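Local coordinates for protein phosphatidylinositol-specific phospholipase C1 (Streptomyces antibioticus, PDB 3H4X) that belongs to the calcium-dependent phospholipase C family and folds as an alpha/beta barrel of the TIM type, with its parallel strands curled into a closed sheet, at residues 34-37 / 43-46; 209-214 / 245-250; 307-312 / 322-327. One frame throughout, in Å; residues are numbered along the deposited sequence.

Contact 1: residues 34-37 / 43-46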
ATOM      1  N   VAL A  34      10.078   5.253  -3.124  1.00  7.97           N
ATOM      2  CA  VAL A  34      10.554   4.717  -1.855  1.00  8.15           C
ATOM      3  C   VAL A  34       9.479   4.749  -0.772  1.00  7.83           C
ATOM      4  O   VAL A  34       8.716   5.711  -0.664  1.00  8.43           O
ATOM      5  CB  VAL A  34      11.816   5.482  -1.386  1.00  8.34           C
ATOM      6  CG1 VAL A  34      12.418   4.827  -0.153  1.00  8.81           C
ATOM      7  CG2 VAL A  34      12.838   5.549  -2.517  1.00  9.13           C
ATOM      8  N   GLY A  35       9.424   3.692   0.032  1.00  7.86           N
ATOM      9  CA  GLY A  35       8.428   3.601   1.087  1.00  8.26           C
ATOM     10  C   GLY A  35       9.024   3.397   2.462  1.00  8.15           C
ATOM     11  O   GLY A  35      10.186   2.998   2.603  1.00  8.36           O
ATOM     12  N   VAL A  36       8.213   3.678   3.476  1.00  8.54           N
ATOM     13  CA  VAL A  36       8.589   3.462   4.863  1.00  9.35           C
ATOM     14  C   VAL A  36       7.643   2.460   5.499  1.00  9.58           C
ATOM     15  O   VAL A  36       6.427   2.661   5.531  1.00  9.04           O
ATOM     16  CB  VAL A  36       8.543   4.763   5.684  1.00  9.86           C
ATOM     17  CG1 VAL A  36       8.886   4.484   7.136  1.00 11.03           C
ATOM     18  CG2 VAL A  36       9.485   5.792   5.099  1.00 10.85           C
ATOM     19  N   HIS A  37       8.211   1.377   6.010  1.00 10.26           N
ATOM     20  CA  HIS A  37       7.443   0.356   6.701  1.00 11.05           C
ATOM     21  C   HIS A  37       6.994   0.869   8.071  1.00 10.98           C
ATOM     22  O   HIS A  37       7.717   1.617   8.725  1.00 10.88           O
ATOM     23  CB  HIS A  37       8.297  -0.905   6.855  1.00 11.96           C
ATOM     24  CG  HIS A  37       7.531  -2.099   7.330  1.00 14.27           C
ATOM     25  ND1 HIS A  37       7.721  -2.665   8.572  1.00 16.70           N
ATOM     26  CD2 HIS A  37       6.560  -2.825   6.729  1.00 15.77           C
ATOM     27  CE1 HIS A  37       6.906  -3.696   8.711  1.00 16.93           C
ATOM     28  NE2 HIS A  37       6.189  -3.813   7.607  1.00 17.67           N
ATOM     29  N   GLU A  43       7.938   6.152  17.094  1.00 15.02           N
ATOM     30  CA  GLU A  43       9.400   6.149  17.091  1.00 15.93           C
ATOM     31  C   GLU A  43       9.978   6.624  15.758  1.00 15.52           C
ATOM     32  O   GLU A  43      11.077   7.181  15.713  1.00 16.24           O
ATOM     33  CB  GLU A  43       9.927   4.751  17.424  1.00 16.79           C
ATOM     34  CG  GLU A  43      11.439   4.638  17.482  1.00 19.37           C
ATOM     35  CD  GLU A  43      11.904   3.210  17.691  1.00 22.26           C
ATOM     36  OE1 GLU A  43      11.104   2.281  17.445  1.00 23.78           O
ATOM     37  OE2 GLU A  43      13.069   3.013  18.100  1.00 23.87           O
ATOM     38  N   LYS A  44       9.243   6.397  14.674  1.00 14.39           N
ATOM     39  CA  LYS A  44       9.678   6.849  13.356  1.00 13.55           C
ATOM     40  C   LYS A  44       9.221   8.281  13.098  1.00 12.60           C
ATOM     41  O   LYS A  44      10.005   9.121  12.657  1.00 12.85           O
ATOM     42  CB  LYS A  44       9.129   5.939  12.256  1.00 13.60           C
ATOM     43  CG  LYS A  44       9.617   4.503  12.303  1.00 14.53           C
ATOM     44  CD  LYS A  44       9.413   3.832  10.949  1.00 15.91           C
ATOM     45  CE  LYS A  44       9.739   2.353  10.993  1.00 16.76           C
ATOM     46  NZ  LYS A  44       8.744   1.621  11.816  1.00 17.37           N
ATOM     47  N   TYR A  45       7.945   8.537  13.373  1.00 11.35           N
ATOM     48  CA  TYR A  45       7.312   9.823  13.108  1.00 10.46           C
ATOM     49  C   TYR A  45       6.434  10.190  14.290  1.00 10.26           C
ATOM     50  O   TYR A  45       5.518   9.450  14.643  1.00  9.96           O
ATOM     51  CB  TYR A  45       6.486   9.754  11.819  1.00 10.35           C
ATOM     52  CG  TYR A  45       7.344   9.554  10.592  1.00  9.44           C
ATOM     53  CD1 TYR A  45       8.189  10.561  10.152  1.00  9.61           C
ATOM     54  CD2 TYR A  45       7.319   8.360   9.880  1.00  8.95           C
ATOM     55  CE1 TYR A  45       8.988  10.391   9.044  1.00  9.40           C
ATOM     56  CE2 TYR A  45       8.119   8.178   8.759  1.00  9.48           C
ATOM     57  CZ  TYR A  45       8.950   9.198   8.346  1.00  9.28           C
ATOM     58  OH  TYR A  45       9.749   9.024   7.238  1.00 10.50           O
ATOM     59  N   ARG A  46       6.724  11.326  14.914  1.00  9.99           N
ATOM     60  CA  ARG A  46       5.986  11.737  16.098  1.00  9.98           C
ATOM     61  C   ARG A  46       4.485  11.792  15.829  1.00  9.37           C
ATOM     62  O   ARG A  46       3.681  11.320  16.633  1.00  9.53           O
ATOM     63  CB  ARG A  46       6.492  13.089  16.602  1.00 10.84           C
ATOM     64  CG  ARG A  46       5.830  13.535  17.890  1.00 12.69           C
ATOM     65  CD  ARG A  46       6.481  14.781  18.453  1.00 16.21           C
ATOM     66  NE  ARG A  46       5.725  15.320  19.581  1.00 19.43           N
ATOM     67  CZ  ARG A  46       5.693  14.771  20.791  1.00 20.98           C
ATOM     68  NH1 ARG A  46       6.371  13.657  21.036  1.00 21.64           N
ATOM     69  NH2 ARG A  46       4.978  15.332  21.757  1.00 22.22           N
TER

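Contact 2: residues 209-214 / 245-250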
ATOM      1  N   THR A 209      -7.223 -12.101   3.373  1.00  8.92           N
ATOM      2  CA  THR A 209      -7.457 -10.756   2.877  1.00  8.35           C
ATOM      3  C   THR A 209      -7.446 -10.662   1.359  1.00  7.84           C
ATOM      4  O   THR A 209      -8.275  -9.967   0.770  1.00  7.57           O
ATOM      5  CB  THR A 209      -6.373  -9.822   3.433  1.00  8.30           C
ATOM      6  OG1 THR A 209      -6.481  -9.786   4.860  1.00  8.87           O
ATOM      7  CG2 THR A 209      -6.508  -8.413   2.868  1.00  9.12           C
ATOM      8  N   ASP A 210      -6.495 -11.345   0.727  1.00  7.45           N
ATOM      9  CA  ASP A 210      -6.323 -11.224  -0.717  1.00  7.72           C
ATOM     10  C   ASP A 210      -7.501 -11.789  -1.504  1.00  8.12           C
ATOM     11  O   ASP A 210      -8.099 -11.094  -2.325  1.00  8.18           O
ATOM     12  CB  ASP A 210      -4.960 -11.764  -1.194  1.00  7.80           C
ATOM     13  CG  ASP A 210      -4.670 -13.203  -0.762  1.00  7.81           C
ATOM     14  OD1 ASP A 210      -5.450 -13.836  -0.012  1.00  8.54           O
ATOM     15  OD2 ASP A 210      -3.607 -13.697  -1.192  1.00  7.85           O
ATOM     16  N   VAL A 211      -7.848 -13.040  -1.231  1.00  8.71           N
ATOM     17  CA  VAL A 211      -8.984 -13.671  -1.882  1.00  9.57           C
ATOM     18  C   VAL A 211     -10.288 -12.962  -1.527  1.00  9.14           C
ATOM     19  O   VAL A 211     -11.157 -12.791  -2.372  1.00  9.31           O
ATOM     20  CB  VAL A 211      -9.071 -15.173  -1.516  1.00 10.27           C
ATOM     21  CG1 VAL A 211     -10.422 -15.766  -1.915  1.00 11.56           C
ATOM     22  CG2 VAL A 211      -7.919 -15.937  -2.152  1.00 11.52           C
ATOM     23  N   GLU A 212     -10.421 -12.541  -0.275  1.00  8.74           N
ATOM     24  CA  GLU A 212     -11.646 -11.887   0.153  1.00  8.72           C
ATOM     25  C   GLU A 212     -11.844 -10.557  -0.570  1.00  8.18           C
ATOM     26  O   GLU A 212     -12.932 -10.272  -1.071  1.00  8.32           O
ATOM     27  CB  GLU A 212     -11.661 -11.684   1.667  1.00  9.24           C
ATOM     28  CG  GLU A 212     -12.990 -11.183   2.178  1.00 10.93           C
ATOM     29  CD  GLU A 212     -13.119 -11.261   3.686  1.00 12.98           C
ATOM     30  OE1 GLU A 212     -12.205 -11.801   4.343  1.00 14.59           O
ATOM     31  OE2 GLU A 212     -14.145 -10.783   4.209  1.00 14.30           O
ATOM     32  N   TYR A 213     -10.803  -9.733  -0.625  1.00  7.69           N
ATOM     33  CA  TYR A 213     -10.969  -8.434  -1.262  1.00  7.43           C
ATOM     34  C   TYR A 213     -11.040  -8.525  -2.791  1.00  7.35           C
ATOM     35  O   TYR A 213     -11.837  -7.836  -3.424  1.00  7.70           O
ATOM     36  CB  TYR A 213      -9.915  -7.422  -0.797  1.00  7.42           C
ATOM     37  CG  TYR A 213     -10.323  -6.001  -1.118  1.00  6.57           C
ATOM     38  CD1 TYR A 213     -11.097  -5.257  -0.233  1.00  7.12           C
ATOM     39  CD2 TYR A 213      -9.973  -5.418  -2.326  1.00  6.92           C
ATOM     40  CE1 TYR A 213     -11.491  -3.959  -0.537  1.00  7.32           C
ATOM     41  CE2 TYR A 213     -10.356  -4.131  -2.636  1.00  6.91           C
ATOM     42  CZ  TYR A 213     -11.114  -3.407  -1.746  1.00  6.77           C
ATOM     43  OH  TYR A 213     -11.486  -2.127  -2.084  1.00  7.54           O
ATOM     44  N   ALA A 214     -10.233  -9.395  -3.385  1.00  7.54           N
ATOM     45  CA  ALA A 214     -10.314  -9.605  -4.826  1.00  7.82           C
ATOM     46  C   ALA A 214     -11.696 -10.127  -5.221  1.00  8.10           C
ATOM     47  O   ALA A 214     -12.253  -9.718  -6.239  1.00  8.40           O
ATOM     48  CB  ALA A 214      -9.228 -10.551  -5.303  1.00  8.28           C
ATOM     49  N   GLU A 245      -1.277 -17.552 -10.243  1.00  7.73           N
ATOM     50  CA  GLU A 245      -1.599 -18.955 -10.472  1.00  8.27           C
ATOM     51  C   GLU A 245      -1.790 -19.702  -9.149  1.00  8.45           C
ATOM     52  O   GLU A 245      -2.292 -20.823  -9.146  1.00  8.91           O
ATOM     53  CB  GLU A 245      -0.531 -19.625 -11.337  1.00  9.04           C
ATOM     54  CG  GLU A 245      -0.375 -19.021 -12.731  1.00 10.32           C
ATOM     55  CD  GLU A 245      -1.525 -19.344 -13.676  1.00 11.26           C
ATOM     56  OE1 GLU A 245      -2.444 -20.100 -13.294  1.00 11.08           O
ATOM     57  OE2 GLU A 245      -1.506 -18.835 -14.819  1.00 12.78           O
ATOM     58  N   ARG A 246      -1.413 -19.080  -8.030  1.00  8.54           N
ATOM     59  CA  ARG A 246      -1.642 -19.667  -6.711  1.00  8.71           C
ATOM     60  C   ARG A 246      -3.123 -19.707  -6.355  1.00  8.92           C
ATOM     61  O   ARG A 246      -3.520 -20.471  -5.484  1.00  9.49           O
ATOM     62  CB  ARG A 246      -0.896 -18.885  -5.626  1.00  8.80           C
ATOM     63  CG  ARG A 246      -1.553 -17.560  -5.253  1.00  8.72           C
ATOM     64  CD  ARG A 246      -0.813 -16.847  -4.133  1.00  9.40           C
ATOM     65  NE  ARG A 246       0.569 -16.554  -4.497  1.00 10.02           N
ATOM     66  CZ  ARG A 246       1.401 -15.843  -3.744  1.00  9.85           C
ATOM     67  NH1 ARG A 246       0.989 -15.359  -2.581  1.00 10.63           N
ATOM     68  NH2 ARG A 246       2.642 -15.625  -4.156  1.00 10.40           N
ATOM     69  N   TYR A 247      -3.931 -18.872  -7.001  1.00  8.73           N
ATOM     70  CA  TYR A 247      -5.367 -18.842  -6.738  1.00  9.08           C
ATOM     71  C   TYR A 247      -6.067 -19.826  -7.661  1.00  9.53           C
ATOM     72  O   TYR A 247      -5.966 -19.715  -8.881  1.00  9.50           O
ATOM     73  CB  TYR A 247      -5.925 -17.427  -6.924  1.00  8.98           C
ATOM     74  CG  TYR A 247      -5.185 -16.396  -6.107  1.00  8.25           C
ATOM     75  CD1 TYR A 247      -5.239 -16.415  -4.719  1.00  8.80           C
ATOM     76  CD2 TYR A 247      -4.409 -15.420  -6.717  1.00  8.67           C
ATOM     77  CE1 TYR A 247      -4.547 -15.484  -3.961  1.00  8.83           C
ATOM     78  CE2 TYR A 247      -3.717 -14.485  -5.969  1.00  8.52           C
ATOM     79  CZ  TYR A 247      -3.786 -14.522  -4.595  1.00  8.44           C
ATOM     80  OH  TYR A 247      -3.095 -13.586  -3.857  1.00  8.63           O
ATOM     81  N   ALA A 248      -6.773 -20.789  -7.075  1.00 10.62           N
ATOM     82  CA  ALA A 248      -7.404 -21.845  -7.858  1.00 11.57           C
ATOM     83  C   ALA A 248      -8.569 -21.338  -8.705  1.00 11.81           C
ATOM     84  O   ALA A 248      -8.923 -21.956  -9.708  1.00 12.34           O
ATOM     85  CB  ALA A 248      -7.854 -22.988  -6.955  1.00 12.35           C
ATOM     86  N   ASP A 249      -9.170 -20.224  -8.299  1.00 12.13           N
ATOM     87  CA  ASP A 249     -10.261 -19.635  -9.071  1.00 12.53           C
ATOM     88  C   ASP A 249      -9.713 -18.605 -10.051  1.00 12.24           C
ATOM     89  O   ASP A 249      -9.320 -17.510  -9.653  1.00 12.28           O
ATOM     90  CB  ASP A 249     -11.294 -18.987  -8.147  1.00 13.07           C
ATOM     91  CG  ASP A 249     -12.473 -18.405  -8.907  1.00 14.06           C
ATOM     92  OD1 ASP A 249     -12.500 -18.508 -10.152  1.00 14.36           O
ATOM     93  OD2 ASP A 249     -13.374 -17.836  -8.255  1.00 16.42           O
ATOM     94  N   PRO A 250      -9.687 -18.948 -11.346  1.00 12.09           N
ATOM     95  CA  PRO A 250      -9.112 -18.036 -12.333  1.00 12.20           C
ATOM     96  C   PRO A 250      -9.833 -16.690 -12.377  1.00 11.85           C
ATOM     97  O   PRO A 250      -9.243 -15.691 -12.785  1.00 11.82           O
ATOM     98  CB  PRO A 250      -9.302 -18.775 -13.662  1.00 12.65           C
ATOM     99  CG  PRO A 250      -9.583 -20.184 -13.300  1.00 13.50           C
ATOM    100  CD  PRO A 250     -10.221 -20.177 -11.957  1.00 12.35           C
TER
HETATM  101  O   HOH W   1      -1.525 -15.514  -0.902  1.00 12.41           O

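Contact 3: residues 307-312 / 322-327. With EOH (ethanol), chain R.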
ATOM      1  N   ALA A 307      22.010   3.997  -3.798  1.00 12.97           N
ATOM      2  CA  ALA A 307      22.500   2.927  -4.659  1.00 12.67           C
ATOM      3  C   ALA A 307      21.529   1.752  -4.651  1.00 12.23           C
ATOM      4  O   ALA A 307      21.268   1.136  -5.681  1.00 12.33           O
ATOM      5  CB  ALA A 307      23.888   2.479  -4.222  1.00 12.98           C
ATOM      6  N   ARG A 308      20.996   1.449  -3.476  1.00 11.74           N
ATOM      7  CA  ARG A 308      20.059   0.343  -3.331  1.00 11.31           C
ATOM      8  C   ARG A 308      18.756   0.619  -4.093  1.00 11.15           C
ATOM      9  O   ARG A 308      18.228  -0.261  -4.774  1.00 10.84           O
ATOM     10  CB  ARG A 308      19.802   0.069  -1.848  1.00 11.26           C
ATOM     11  CG  ARG A 308      18.895  -1.116  -1.552  1.00 10.91           C
ATOM     12  CD  ARG A 308      19.318  -2.400  -2.259  1.00 10.80           C
ATOM     13  NE  ARG A 308      20.736  -2.741  -2.113  1.00 11.02           N
ATOM     14  CZ  ARG A 308      21.275  -3.300  -1.032  1.00 11.28           C
ATOM     15  NH1 ARG A 308      20.534  -3.559   0.038  1.00 11.73           N
ATOM     16  NH2 ARG A 308      22.570  -3.590  -1.015  1.00 12.52           N
ATOM     17  N   VAL A 309      18.249   1.843  -3.995  1.00 11.29           N
ATOM     18  CA  VAL A 309      17.054   2.214  -4.743  1.00 11.56           C
ATOM     19  C   VAL A 309      17.290   2.080  -6.249  1.00 11.65           C
ATOM     20  O   VAL A 309      16.449   1.554  -6.976  1.00 11.92           O
ATOM     21  CB  VAL A 309      16.591   3.641  -4.396  1.00 11.67           C
ATOM     22  CG1 VAL A 309      15.461   4.071  -5.311  1.00 11.90           C
ATOM     23  CG2 VAL A 309      16.151   3.706  -2.943  1.00 11.90           C
ATOM     24  N   ARG A 310      18.444   2.549  -6.714  1.00 12.05           N
ATOM     25  CA  ARG A 310      18.780   2.436  -8.128  1.00 12.53           C
ATOM     26  C   ARG A 310      18.870   0.978  -8.577  1.00 11.81           C
ATOM     27  O   ARG A 310      18.428   0.628  -9.669  1.00 11.98           O
ATOM     28  CB  ARG A 310      20.092   3.159  -8.420  1.00 13.34           C
ATOM     29  CG  ARG A 310      20.019   4.658  -8.231  1.00 15.77           C
ATOM     30  CD  ARG A 310      19.229   5.308  -9.348  1.00 19.46           C
ATOM     31  NE  ARG A 310      19.360   6.762  -9.327  1.00 21.74           N
ATOM     32  CZ  ARG A 310      19.035   7.556 -10.342  1.00 22.78           C
ATOM     33  NH1 ARG A 310      18.559   7.037 -11.466  1.00 23.46           N
ATOM     34  NH2 ARG A 310      19.188   8.868 -10.234  1.00 23.75           N
ATOM     35  N   GLN A 311      19.452   0.134  -7.733  1.00 11.49           N
ATOM     36  CA  GLN A 311      19.554  -1.284  -8.054  1.00 11.18           C
ATOM     37  C   GLN A 311      18.164  -1.892  -8.213  1.00 10.89           C
ATOM     38  O   GLN A 311      17.894  -2.627  -9.162  1.00 10.76           O
ATOM     39  CB  GLN A 311      20.329  -2.044  -6.975  1.00 11.55           C
ATOM     40  CG  GLN A 311      20.450  -3.536  -7.276  1.00 11.78           C
ATOM     41  CD  GLN A 311      21.054  -4.333  -6.142  1.00 12.64           C
ATOM     42  OE1 GLN A 311      21.189  -3.846  -5.023  1.00 12.75           O
ATOM     43  NE2 GLN A 311      21.432  -5.572  -6.433  1.00 13.03           N
ATOM     44  N   LEU A 312      17.272  -1.580  -7.279  1.00 10.53           N
ATOM     45  CA  LEU A 312      15.927  -2.136  -7.338  1.00 10.21           C
ATOM     46  C   LEU A 312      15.118  -1.574  -8.503  1.00 10.05           C
ATOM     47  O   LEU A 312      14.317  -2.288  -9.102  1.00  9.55           O
ATOM     48  CB  LEU A 312      15.206  -1.956  -6.002  1.00 10.63           C
ATOM     49  CG  LEU A 312      15.925  -2.679  -4.857  1.00 11.77           C
ATOM     50  CD1 LEU A 312      15.123  -2.622  -3.566  1.00 12.63           C
ATOM     51  CD2 LEU A 312      16.249  -4.120  -5.235  1.00 12.93           C
ATOM     52  N   ALA A 322      11.813   0.190   3.301  1.00  9.35           N
ATOM     53  CA  ALA A 322      12.646  -0.131   4.448  1.00  9.81           C
ATOM     54  C   ALA A 322      12.208   0.801   5.580  1.00 10.35           C
ATOM     55  O   ALA A 322      11.064   1.262   5.594  1.00 10.29           O
ATOM     56  CB  ALA A 322      14.127   0.045   4.118  1.00 10.10           C
ATOM     57  N   ASP A 323      13.107   1.085   6.520  1.00 10.87           N
ATOM     58  CA  ASP A 323      12.778   1.938   7.663  1.00 11.83           C
ATOM     59  C   ASP A 323      13.586   3.233   7.665  1.00 11.66           C
ATOM     60  O   ASP A 323      13.954   3.731   8.731  1.00 12.02           O
ATOM     61  CB  ASP A 323      13.043   1.201   8.979  1.00 12.75           C
ATOM     62  CG  ASP A 323      12.124   0.016   9.190  1.00 15.11           C
ATOM     63  OD1 ASP A 323      11.159  -0.151   8.419  1.00 17.52           O
ATOM     64  OD2 ASP A 323      12.368  -0.757  10.140  1.00 18.32           O
ATOM     65  N   TRP A 324      13.845   3.786   6.487  1.00 11.37           N
ATOM     66  CA  TRP A 324      14.793   4.896   6.357  1.00 11.50           C
ATOM     67  C   TRP A 324      14.222   6.273   6.697  1.00 11.74           C
ATOM     68  O   TRP A 324      14.464   7.246   5.982  1.00 11.68           O
ATOM     69  CB  TRP A 324      15.400   4.917   4.952  1.00 11.42           C
ATOM     70  CG  TRP A 324      16.149   3.664   4.596  1.00 11.07           C
ATOM     71  CD1 TRP A 324      16.830   2.844   5.448  1.00 11.39           C
ATOM     72  CD2 TRP A 324      16.308   3.104   3.287  1.00 11.30           C
ATOM     73  NE1 TRP A 324      17.397   1.803   4.751  1.00 11.45           N
ATOM     74  CE2 TRP A 324      17.092   1.941   3.422  1.00 11.44           C
ATOM     75  CE3 TRP A 324      15.860   3.470   2.015  1.00 11.91           C
ATOM     76  CZ2 TRP A 324      17.436   1.139   2.333  1.00 11.87           C
ATOM     77  CZ3 TRP A 324      16.206   2.675   0.935  1.00 12.65           C
ATOM     78  CH2 TRP A 324      16.985   1.523   1.101  1.00 12.73           C
ATOM     79  N   TYR A 325      13.483   6.364   7.796  1.00 11.99           N
ATOM     80  CA  TYR A 325      12.925   7.651   8.200  1.00 12.87           C
ATOM     81  C   TYR A 325      13.982   8.744   8.462  1.00 13.21           C
ATOM     82  O   TYR A 325      13.688   9.927   8.305  1.00 13.48           O
ATOM     83  CB  TYR A 325      11.955   7.496   9.381  1.00 13.15           C
ATOM     84  CG  TYR A 325      12.598   7.022  10.665  1.00 14.25           C
ATOM     85  CD1 TYR A 325      13.133   7.927  11.571  1.00 15.15           C
ATOM     86  CD2 TYR A 325      12.661   5.670  10.977  1.00 15.25           C
ATOM     87  CE1 TYR A 325      13.719   7.500  12.747  1.00 16.23           C
ATOM     88  CE2 TYR A 325      13.247   5.234  12.152  1.00 16.21           C
ATOM     89  CZ  TYR A 325      13.773   6.155  13.032  1.00 16.82           C
ATOM     90  OH  TYR A 325      14.360   5.731  14.203  1.00 18.64           O
ATOM     91  N   PRO A 326      15.215   8.359   8.849  1.00 13.56           N
ATOM     92  CA  PRO A 326      16.240   9.391   9.042  1.00 14.12           C
ATOM     93  C   PRO A 326      16.731  10.013   7.736  1.00 14.64           C
ATOM     94  O   PRO A 326      17.512  10.965   7.764  1.00 15.37           O
ATOM     95  CB  PRO A 326      17.390   8.625   9.710  1.00 14.40           C
ATOM     96  CG  PRO A 326      16.762   7.429  10.319  1.00 13.96           C
ATOM     97  CD  PRO A 326      15.663   7.052   9.357  1.00 13.38           C
ATOM     98  N   LEU A 327      16.276   9.488   6.602  1.00 14.87           N
ATOM     99  CA  LEU A 327      16.774   9.938   5.305  1.00 15.06           C
ATOM    100  C   LEU A 327      15.669  10.435   4.372  1.00 15.14           C
ATOM    101  O   LEU A 327      15.417   9.832   3.332  1.00 14.77           O
ATOM    102  CB  LEU A 327      17.550   8.809   4.619  1.00 15.29           C
ATOM    103  CG  LEU A 327      18.734   8.203   5.377  1.00 16.01           C
ATOM    104  CD1 LEU A 327      19.219   6.944   4.672  1.00 16.53           C
ATOM    105  CD2 LEU A 327      19.862   9.213   5.522  1.00 16.91           C
TER
HETATM  106  C1  EOH R 356      14.081  11.607  11.919  1.00 26.40           C
HETATM  107  C2  EOH R 356      15.526  11.128  11.973  1.00 26.38           C
HETATM  108  O   EOH R 356      13.537  11.499  10.622  1.00 26.28           O

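Contact 1: residues 34-37 / 43-46
With chi1 at 178°, Val36 swings CG1 to the side opposite its backbone N, into the angle between Lys44 and Tyr45; chi1 of -66° in Tyr45 lays the phenol back toward the strand. CG1 comes up to the ring at its edge, near the ring plane, and stands 4.1 Å from Tyr45 CE2. The other methyl, Val36 CG2, lies 3.9 Å from Tyr45 OH, leaving the valine spread along the outer rim of the phenol, with neither methyl over its face. Lys44 runs past Val36 in the opposite direction, and its CD is 3.9 Å from Val36 CG1. Further out, the lysine chain passes the carbonyl of His37, with CE 3.1 Å from His37 O. A bend at chi4 (68°) directs NZ to Glu41, with a salt bridge, and to Asn38 O, with a hydrogen bond. The methylenes thus do the packing while the ammonium finds its partners in the loop connecting the two segments. Leu331 of helix 328-331 touches both Val36 and Tyr45, closing the apolar patch from another part of the chain. Residues 43-46 lie beside the C-terminal end of strand 31-36, in the beta-alpha connection to helix 48-52 of a TIM-type barrel.

Contact 2: residues 209-214 / 245-250
Tyr247 meets Asp210 with its ring nearly upright to the carboxylate, the two planes 79° apart. The phenol points its hydroxyl at the helix and donates a hydrogen bond of 2.7 Å from OH to Asp210 OD2, an oxygen lying near the ring plane at its edge. The donor arrives from above the carboxylate plane, 43° out of it. The next residue of the helix, Val211, slides past the tyrosine in the opposite direction and brings CG2 within 3.7 Å of Tyr247 CD1, approaching the ring obliquely. One face of the same ring is occupied by Arg246, whose CG sits 3.6 Å above the plane of the Tyr247 ring, over its centre; Phe256 stacks with the ring as well. A chi1 of 54° folds the Asp210 carboxylate back over its own backbone, where OD1 accepts from Val211 N at 2.8 Å, a bent bond that meets the oxygen from out of the carboxylate plane. Water 1 donates to Asp210 OD2 and accepts from Arg246 NH1, in the plane of the guanidinium, which is held by the carbonyls of His236 and Gly237. Two donors on OD2 and one on OD1 fix the rotation of a buried carboxylate. Its place in the first turn of helix 209-222, near the N-terminal end, and an arginine one water away would probably favour the charged form.

Contact 3: residues 307-312 / 322-327
Trp324 carries the methyl of Ala322 on one face, with CB 3.6 Å above the ring plane and over its centre, while the helix meets the indole at its edge. There, near the ring plane, Val309 CG2 lies 4.0 Å from Trp324 CZ3 and Arg308 CG 4.2 Å from Trp324 CH2. The benzo rim of the indole therefore abuts two consecutive side chains of helix 302-314, and Val309 and Trp324 pass each other in opposite directions. Ala305 of the same helix and Pro300 touch the indole too, and its NE1 is hydrogen-bonded to Asp296 O. Arg308 sets out toward the tryptophan, but turns at chi2 (51°) and chi3 (49°) lead its end away. NE makes a weak hydrogen bond to Gln311 OE1, and NH1 and NH2 reach the carbonyls of Ala288 and Pro293.

On the far side of the 322-327 loop, Tyr325 has Pro326 CD on one face, offset toward the rim, and an ethanol, probably from the crystallisation liquor, at its edge; the ethanol O donates to Tyr325 O at 2.8 Å. Trp324 is the centre of an inverse gamma turn and opens a type I turn closed by the bond of 2.9 Å from Leu327 N to Trp324 O, which delivers the chain to the N-cap of helix 328-331. Across the contact the chemistry is apolar, of methyl and methylene against indole edge; the indole N-H and the guanidinium NH1 and NH2 are served by main-chain oxygens elsewhere, NE by the weak bond to Gln311, so both buried side chains can pack through their carbon parts.

Contacts 1 and 3 are neighbours, their centres 12 Å apart, and hold adjoining elements: strands 31-36 and 319-322 run parallel in the barrel wall, and a probable hydrogen bond of 2.9 Å joins His37 N to Ala322 O. Tyr325 packs on Tyr45 and Lys44, so the two loops touch as well. Contact 2 sits on the opposite side of the chain's centre, its centre 30 Å from that of contact 1 and 31 Å from that of contact 3. Contacts 2 and 3 are buried, each setting a helix against a loop aromatic; contact 1 is only partly buried. Van der Waals touches dominate contacts 1 and 3, whereas contact 2 turns on a hydrogen-bonded carboxylate.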